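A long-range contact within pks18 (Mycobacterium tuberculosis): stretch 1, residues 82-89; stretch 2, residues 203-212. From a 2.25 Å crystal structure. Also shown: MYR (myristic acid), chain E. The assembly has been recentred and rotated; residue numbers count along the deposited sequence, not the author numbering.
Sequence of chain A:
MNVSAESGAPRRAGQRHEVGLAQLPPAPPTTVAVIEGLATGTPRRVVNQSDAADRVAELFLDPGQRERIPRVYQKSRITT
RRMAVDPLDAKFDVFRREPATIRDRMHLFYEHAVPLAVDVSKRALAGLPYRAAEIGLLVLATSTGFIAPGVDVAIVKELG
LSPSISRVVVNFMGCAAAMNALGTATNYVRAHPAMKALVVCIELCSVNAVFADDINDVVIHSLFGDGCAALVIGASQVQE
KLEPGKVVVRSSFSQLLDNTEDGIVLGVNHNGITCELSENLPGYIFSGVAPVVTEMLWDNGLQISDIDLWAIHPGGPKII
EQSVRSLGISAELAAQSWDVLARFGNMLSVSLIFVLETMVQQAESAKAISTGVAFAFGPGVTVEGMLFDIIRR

Stretch 1, residues 82-89: RMAVDPLD
Stretch 2 203-212: ELCSVNAVFA

Residues 82-89 and 203-212 of pks18, at least 120 positions apart wherever they touch, pack along one another with 358 Å² buried in total, mostly through apolar side chains and one weak hydrogen bond. The CA atoms of Met 83 and Ser 206 lie 5.7 Å apart and those of Pro 87 and Ala 209 6.0 Å apart, so both chains run the same way through the contact.

Stretch 2 enters as a strand at Glu 203 (phi/psi -132/120), whose side chain is out of reach of stretch 1 and bonded elsewhere in the structure. Leu 204 (-121/81; chi1 -93°, chi2 p) points sideways, yet its CG comes to 4.4 Å from Ala 84 CB, a loose apolar contact. Cys 205 (-70/-44, chi1 m) makes no contact with stretch 1; its O accepts a hydrogen bond from Asn 208 N at 2.6 Å, tightening the turn, and lies 3.5 Å from C8 of the myristic acid.

Ser 206 (-47/-29), in a short 3-10 segment with Val 207, is the centre of the contact and has 84 Å² covered. Its CA-to-CB bond points toward stretch 1, with Ser 206 CB 3.7 Å from Met 83 CB, and with chi1 p, OG lies near the backbone amides of Ala 84 (-67/-34) and Val 85 (-123/149). Val 85 N gives Ser 206 OG a weak hydrogen bond of 3.3 Å at 157°, while Ala 84 N lies 3.4 Å from Ser 206 OG. A small side chain with a polar tip suits this site, since CB can pack against Met 83 while OG meets a backbone amide. Met 83 (-142/131; m, t, t) extends its thioether chain to the ligand, CE lying 3.3 Å from MYR O1.

Val 207 (-70/-18, chi1 149°) points sideways, and Asn 208 (-108/14) is out of reach. Ala 209 (-55/135) turns its methyl toward stretch 1, with CB 3.5 Å from Pro 87 CB; at this spacing the two apolar groups are in direct contact. A weak hydrogen bond of 3.3 Å from Ala 209 N to Ser 206 O helps hold this turn.

Val 210 (-136/-34, chi1 t) points away. Phe 211 takes a left-handed backbone (61/65); its CA-to-CB bond points toward stretch 1, and with chi1 m and chi2 -78° its ring meets Pro 87 and Leu 88. Pro 87 CB sits at the ring edge, 3.7 Å from Phe 211 CE2, and Leu 88 CD2 approaches obliquely to 3.4 Å from Phe 211 CZ. MYR O2 also lies oblique to the ring, 3.1 Å from Phe 211 CE1, while Pro 87 CG touches MYR C2 at 3.4 Å.

Pro 87 (-48/-34, C-gamma endo) and Leu 88 (-94/4; m, t) are the middle residues of a type I turn from Asp 86 to Asp 89, closed by Asp 89 N to Asp 86 O at 2.8 Å. The phi of Pro 87 fits the turn's second position, and Leu 88, though its CB points sideways, brings its tip to the ring. Ala 212 lies beyond the contact.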

ATOM      1  N   ARG A  82     -23.364  -8.589   4.645  1.00 35.83           N
ATOM      2  CA  ARG A  82     -23.689  -7.186   4.890  1.00 35.15           C
ATOM      3  C   ARG A  82     -23.256  -6.258   3.777  1.00 34.95           C
ATOM      4  O   ARG A  82     -22.230  -6.477   3.140  1.00 34.65           O
ATOM      5  CB  ARG A  82     -23.050  -6.730   6.200  1.00 34.98           C
ATOM      6  CG  ARG A  82     -23.291  -7.677   7.364  1.00 34.20           C
ATOM      7  CD  ARG A  82     -24.769  -7.994   7.547  1.00 34.43           C
ATOM      8  NE  ARG A  82     -25.029  -8.554   8.870  1.00 37.06           N
ATOM      9  CZ  ARG A  82     -25.312  -7.830   9.949  1.00 35.14           C
ATOM     10  NH1 ARG A  82     -25.388  -6.509   9.873  1.00 34.13           N
ATOM     11  NH2 ARG A  82     -25.501  -8.430  11.112  1.00 38.23           N
ATOM     12  N   MET A  83     -24.039  -5.209   3.551  1.00 33.14           N
ATOM     13  CA  MET A  83     -23.719  -4.262   2.500  1.00 33.60           C
ATOM     14  C   MET A  83     -24.026  -2.815   2.875  1.00 33.77           C
ATOM     15  O   MET A  83     -25.117  -2.502   3.360  1.00 30.49           O
ATOM     16  CB  MET A  83     -24.462  -4.654   1.230  1.00 35.20           C
ATOM     17  CG  MET A  83     -24.106  -6.053   0.747  1.00 35.61           C
ATOM     18  SD  MET A  83     -24.911  -6.493  -0.784  1.00 38.46           S
ATOM     19  CE  MET A  83     -24.600  -8.286  -0.836  1.00 35.66           C
ATOM     20  N   ALA A  84     -23.042  -1.945   2.651  1.00 34.14           N
ATOM     21  CA  ALA A  84     -23.166  -0.523   2.951  1.00 33.96           C
ATOM     22  C   ALA A  84     -24.206   0.079   2.027  1.00 35.03           C
ATOM     23  O   ALA A  84     -24.959   0.992   2.400  1.00 34.21           O
ATOM     24  CB  ALA A  84     -21.823   0.167   2.743  1.00 32.69           C
ATOM     25  N   VAL A  85     -24.233  -0.459   0.813  1.00 36.10           N
ATOM     26  CA  VAL A  85     -25.142  -0.027  -0.236  1.00 38.19           C
ATOM     27  C   VAL A  85     -25.996  -1.198  -0.725  1.00 39.65           C
ATOM     28  O   VAL A  85     -25.559  -2.348  -0.686  1.00 39.54           O
ATOM     29  CB  VAL A  85     -24.326   0.570  -1.416  1.00 38.37           C
ATOM     30  CG1 VAL A  85     -25.016   0.312  -2.735  1.00 38.03           C
ATOM     31  CG2 VAL A  85     -24.132   2.070  -1.197  1.00 37.09           C
ATOM     32  N   ASP A  86     -27.217  -0.899  -1.159  1.00 40.89           N
ATOM     33  CA  ASP A  86     -28.125  -1.917  -1.685  1.00 43.18           C
ATOM     34  C   ASP A  86     -28.004  -1.829  -3.196  1.00 44.36           C
ATOM     35  O   ASP A  86     -28.704  -1.047  -3.830  1.00 43.01           O
ATOM     36  CB  ASP A  86     -29.567  -1.621  -1.283  1.00 45.83           C
ATOM     37  CG  ASP A  86     -30.515  -2.753  -1.634  1.00 48.19           C
ATOM     38  OD1 ASP A  86     -30.336  -3.378  -2.702  1.00 49.01           O
ATOM     39  OD2 ASP A  86     -31.444  -3.014  -0.842  1.00 49.90           O
ATOM     40  N   PRO A  87     -27.122  -2.644  -3.796  1.00 46.62           N
ATOM     41  CA  PRO A  87     -26.912  -2.635  -5.248  1.00 47.67           C
ATOM     42  C   PRO A  87     -28.172  -2.667  -6.125  1.00 49.50           C
ATOM     43  O   PRO A  87     -28.216  -2.056  -7.195  1.00 48.04           O
ATOM     44  CB  PRO A  87     -26.004  -3.845  -5.465  1.00 47.27           C
ATOM     45  CG  PRO A  87     -26.412  -4.771  -4.355  1.00 47.45           C
ATOM     46  CD  PRO A  87     -26.497  -3.832  -3.188  1.00 45.73           C
ATOM     47  N   LEU A  88     -29.204  -3.363  -5.668  1.00 51.53           N
ATOM     48  CA  LEU A  88     -30.427  -3.458  -6.453  1.00 54.01           C
ATOM     49  C   LEU A  88     -31.459  -2.397  -6.082  1.00 56.08           C
ATOM     50  O   LEU A  88     -32.573  -2.393  -6.610  1.00 56.08           O
ATOM     51  CB  LEU A  88     -31.036  -4.853  -6.295  1.00 53.48           C
ATOM     52  CG  LEU A  88     -30.111  -6.028  -6.616  1.00 52.30           C
ATOM     53  CD1 LEU A  88     -30.882  -7.319  -6.452  1.00 52.51           C
ATOM     54  CD2 LEU A  88     -29.564  -5.902  -8.026  1.00 51.35           C
ATOM     55  N   ASP A  89     -31.088  -1.497  -5.180  1.00 57.88           N
ATOM     56  CA  ASP A  89     -31.992  -0.441  -4.745  1.00 60.41           C
ATOM     57  C   ASP A  89     -32.525   0.335  -5.945  1.00 61.82           C
ATOM     58  O   ASP A  89     -31.858   0.447  -6.971  1.00 62.04           O
ATOM     59  CB  ASP A  89     -31.269   0.514  -3.796  1.00 61.63           C
ATOM     60  CG  ASP A  89     -32.218   1.459  -3.090  1.00 62.88           C
ATOM     61  OD1 ASP A  89     -32.948   2.204  -3.781  1.00 63.60           O
ATOM     62  OD2 ASP A  89     -32.231   1.453  -1.839  1.00 63.82           O
ATOM     63  N   GLU A 203     -13.346  -3.342   3.769  1.00 26.93           N
ATOM     64  CA  GLU A 203     -13.677  -3.797   2.440  1.00 27.64           C
ATOM     65  C   GLU A 203     -15.141  -3.540   2.122  1.00 28.62           C
ATOM     66  O   GLU A 203     -16.044  -4.021   2.815  1.00 28.19           O
ATOM     67  CB  GLU A 203     -13.325  -5.283   2.330  1.00 29.59           C
ATOM     68  CG  GLU A 203     -12.540  -5.662   1.080  1.00 33.79           C
ATOM     69  CD  GLU A 203     -11.121  -5.090   1.020  1.00 33.26           C
ATOM     70  OE1 GLU A 203     -10.263  -5.504   1.831  1.00 34.81           O
ATOM     71  OE2 GLU A 203     -10.864  -4.235   0.149  1.00 30.50           O
ATOM     72  N   LEU A 204     -15.360  -2.750   1.078  1.00 28.63           N
ATOM     73  CA  LEU A 204     -16.697  -2.385   0.634  1.00 30.55           C
ATOM     74  C   LEU A 204     -16.944  -2.808  -0.803  1.00 31.04           C
ATOM     75  O   LEU A 204     -16.844  -1.998  -1.730  1.00 31.98           O
ATOM     76  CB  LEU A 204     -16.895  -0.873   0.760  1.00 31.16           C
ATOM     77  CG  LEU A 204     -17.517  -0.367   2.060  1.00 33.82           C
ATOM     78  CD1 LEU A 204     -16.866  -1.033   3.245  1.00 33.04           C
ATOM     79  CD2 LEU A 204     -17.373   1.154   2.127  1.00 36.36           C
ATOM     80  N   CYS A 205     -17.271  -4.082  -0.980  1.00 31.60           N
ATOM     81  CA  CYS A 205     -17.540  -4.635  -2.298  1.00 31.42           C
ATOM     82  C   CYS A 205     -18.846  -4.105  -2.904  1.00 31.63           C
ATOM     83  O   CYS A 205     -18.886  -3.759  -4.084  1.00 29.90           O
ATOM     84  CB  CYS A 205     -17.595  -6.170  -2.220  1.00 31.71           C
ATOM     85  SG  CYS A 205     -16.053  -6.979  -1.706  1.00 31.63           S
ATOM     86  N   SER A 206     -19.905  -4.047  -2.095  1.00 32.45           N
ATOM     87  CA  SER A 206     -21.216  -3.584  -2.556  1.00 32.68           C
ATOM     88  C   SER A 206     -21.129  -2.289  -3.353  1.00 32.55           C
ATOM     89  O   SER A 206     -21.945  -2.031  -4.235  1.00 32.82           O
ATOM     90  CB  SER A 206     -22.176  -3.407  -1.361  1.00 35.18           C
ATOM     91  OG  SER A 206     -21.817  -2.319  -0.517  1.00 36.14           O
ATOM     92  N   VAL A 207     -20.122  -1.485  -3.043  1.00 32.37           N
ATOM     93  CA  VAL A 207     -19.905  -0.217  -3.710  1.00 32.71           C
ATOM     94  C   VAL A 207     -19.455  -0.382  -5.161  1.00 31.83           C
ATOM     95  O   VAL A 207     -19.564   0.552  -5.958  1.00 31.73           O
ATOM     96  CB  VAL A 207     -18.876   0.620  -2.907  1.00 33.89           C
ATOM     97  CG1 VAL A 207     -18.063   1.499  -3.813  1.00 37.73           C
ATOM     98  CG2 VAL A 207     -19.606   1.471  -1.902  1.00 34.51           C
ATOM     99  N   ASN A 208     -18.969  -1.568  -5.515  1.00 29.61           N
ATOM    100  CA  ASN A 208     -18.509  -1.805  -6.879  1.00 28.81           C
ATOM    101  C   ASN A 208     -19.439  -2.703  -7.691  1.00 29.00           C
ATOM    102  O   ASN A 208     -19.064  -3.184  -8.758  1.00 28.44           O
ATOM    103  CB  ASN A 208     -17.095  -2.408  -6.877  1.00 28.77           C
ATOM    104  CG  ASN A 208     -16.043  -1.452  -6.313  1.00 27.59           C
ATOM    105  OD1 ASN A 208     -15.766  -1.448  -5.111  1.00 25.37           O
ATOM    106  ND2 ASN A 208     -15.459  -0.637  -7.183  1.00 25.52           N
ATOM    107  N   ALA A 209     -20.652  -2.922  -7.191  1.00 31.16           N
ATOM    108  CA  ALA A 209     -21.630  -3.766  -7.889  1.00 32.96           C
ATOM    109  C   ALA A 209     -21.875  -3.296  -9.328  1.00 35.15           C
ATOM    110  O   ALA A 209     -22.059  -2.101  -9.582  1.00 36.53           O
ATOM    111  CB  ALA A 209     -22.938  -3.777  -7.121  1.00 31.19           C
ATOM    112  N   VAL A 210     -21.891  -4.238 -10.266  1.00 35.72           N
ATOM    113  CA  VAL A 210     -22.108  -3.903 -11.671  1.00 36.27           C
ATOM    114  C   VAL A 210     -23.078  -4.867 -12.362  1.00 36.85           C
ATOM    115  O   VAL A 210     -23.840  -4.466 -13.245  1.00 36.44           O
ATOM    116  CB  VAL A 210     -20.759  -3.884 -12.436  1.00 35.94           C
ATOM    117  CG1 VAL A 210     -21.000  -3.741 -13.913  1.00 39.67           C
ATOM    118  CG2 VAL A 210     -19.910  -2.716 -11.953  1.00 38.08           C
ATOM    119  N   PHE A 211     -23.038  -6.132 -11.952  1.00 38.40           N
ATOM    120  CA  PHE A 211     -23.898  -7.180 -12.497  1.00 38.17           C
ATOM    121  C   PHE A 211     -23.691  -7.404 -13.993  1.00 38.29           C
ATOM    122  O   PHE A 211     -24.583  -7.164 -14.800  1.00 38.17           O
ATOM    123  CB  PHE A 211     -25.370  -6.856 -12.202  1.00 39.21           C
ATOM    124  CG  PHE A 211     -25.701  -6.822 -10.726  1.00 39.85           C
ATOM    125  CD1 PHE A 211     -25.878  -8.000 -10.009  1.00 37.95           C
ATOM    126  CD2 PHE A 211     -25.810  -5.609 -10.050  1.00 39.93           C
ATOM    127  CE1 PHE A 211     -26.157  -7.973  -8.642  1.00 37.80           C
ATOM    128  CE2 PHE A 211     -26.089  -5.575  -8.681  1.00 39.16           C
ATOM    129  CZ  PHE A 211     -26.263  -6.762  -7.978  1.00 37.63           C
ATOM    130  N   ALA A 212     -22.497  -7.867 -14.353  1.00 39.35           N
ATOM    131  CA  ALA A 212     -22.158  -8.152 -15.748  1.00 38.77           C
ATOM    132  C   ALA A 212     -22.620  -9.575 -16.121  1.00 39.20           C
ATOM    133  O   ALA A 212     -23.020 -10.350 -15.252  1.00 38.00           O
ATOM    134  CB  ALA A 212     -20.650  -8.004 -15.955  1.00 36.93           C
TER
HETATM  135  C1  MYR E3045     -25.157  -8.297  -4.792  1.00 54.00           C
HETATM  136  O1  MYR E3045     -25.958  -8.504  -3.883  1.00 54.28           O
HETATM  137  O2  MYR E3045     -25.232  -8.963  -5.825  1.00 54.78           O
HETATM  138  C2  MYR E3045     -24.080  -7.221  -4.644  1.00 53.49           C
HETATM  139  C3  MYR E3045     -22.687  -7.849  -4.562  1.00 51.31           C
HETATM  140  C4  MYR E3045     -21.608  -6.778  -4.382  1.00 48.26           C
HETATM  141  C5  MYR E3045     -20.208  -7.393  -4.345  1.00 45.41           C
HETATM  142  C6  MYR E3045     -19.818  -8.043  -5.676  1.00 42.55           C
HETATM  143  C7  MYR E3045     -19.604  -7.021  -6.797  1.00 40.21           C
HETATM  144  C8  MYR E3045     -18.374  -6.142  -6.556  1.00 38.57           C
HETATM  145  C9  MYR E3045     -17.084  -6.964  -6.549  1.00 38.26           C
HETATM  146  C10 MYR E3045     -15.888  -6.092  -6.165  1.00 37.39           C
HETATM  147  C11 MYR E3045     -14.606  -6.925  -6.095  1.00 39.06           C
HETATM  148  C12 MYR E3045     -13.416  -6.068  -5.659  1.00 37.48           C
HETATM  149  C13 MYR E3045     -12.160  -6.930  -5.520  1.00 38.37           C
HETATM  150  C14 MYR E3045     -10.968  -6.096  -5.046  1.00 40.58           C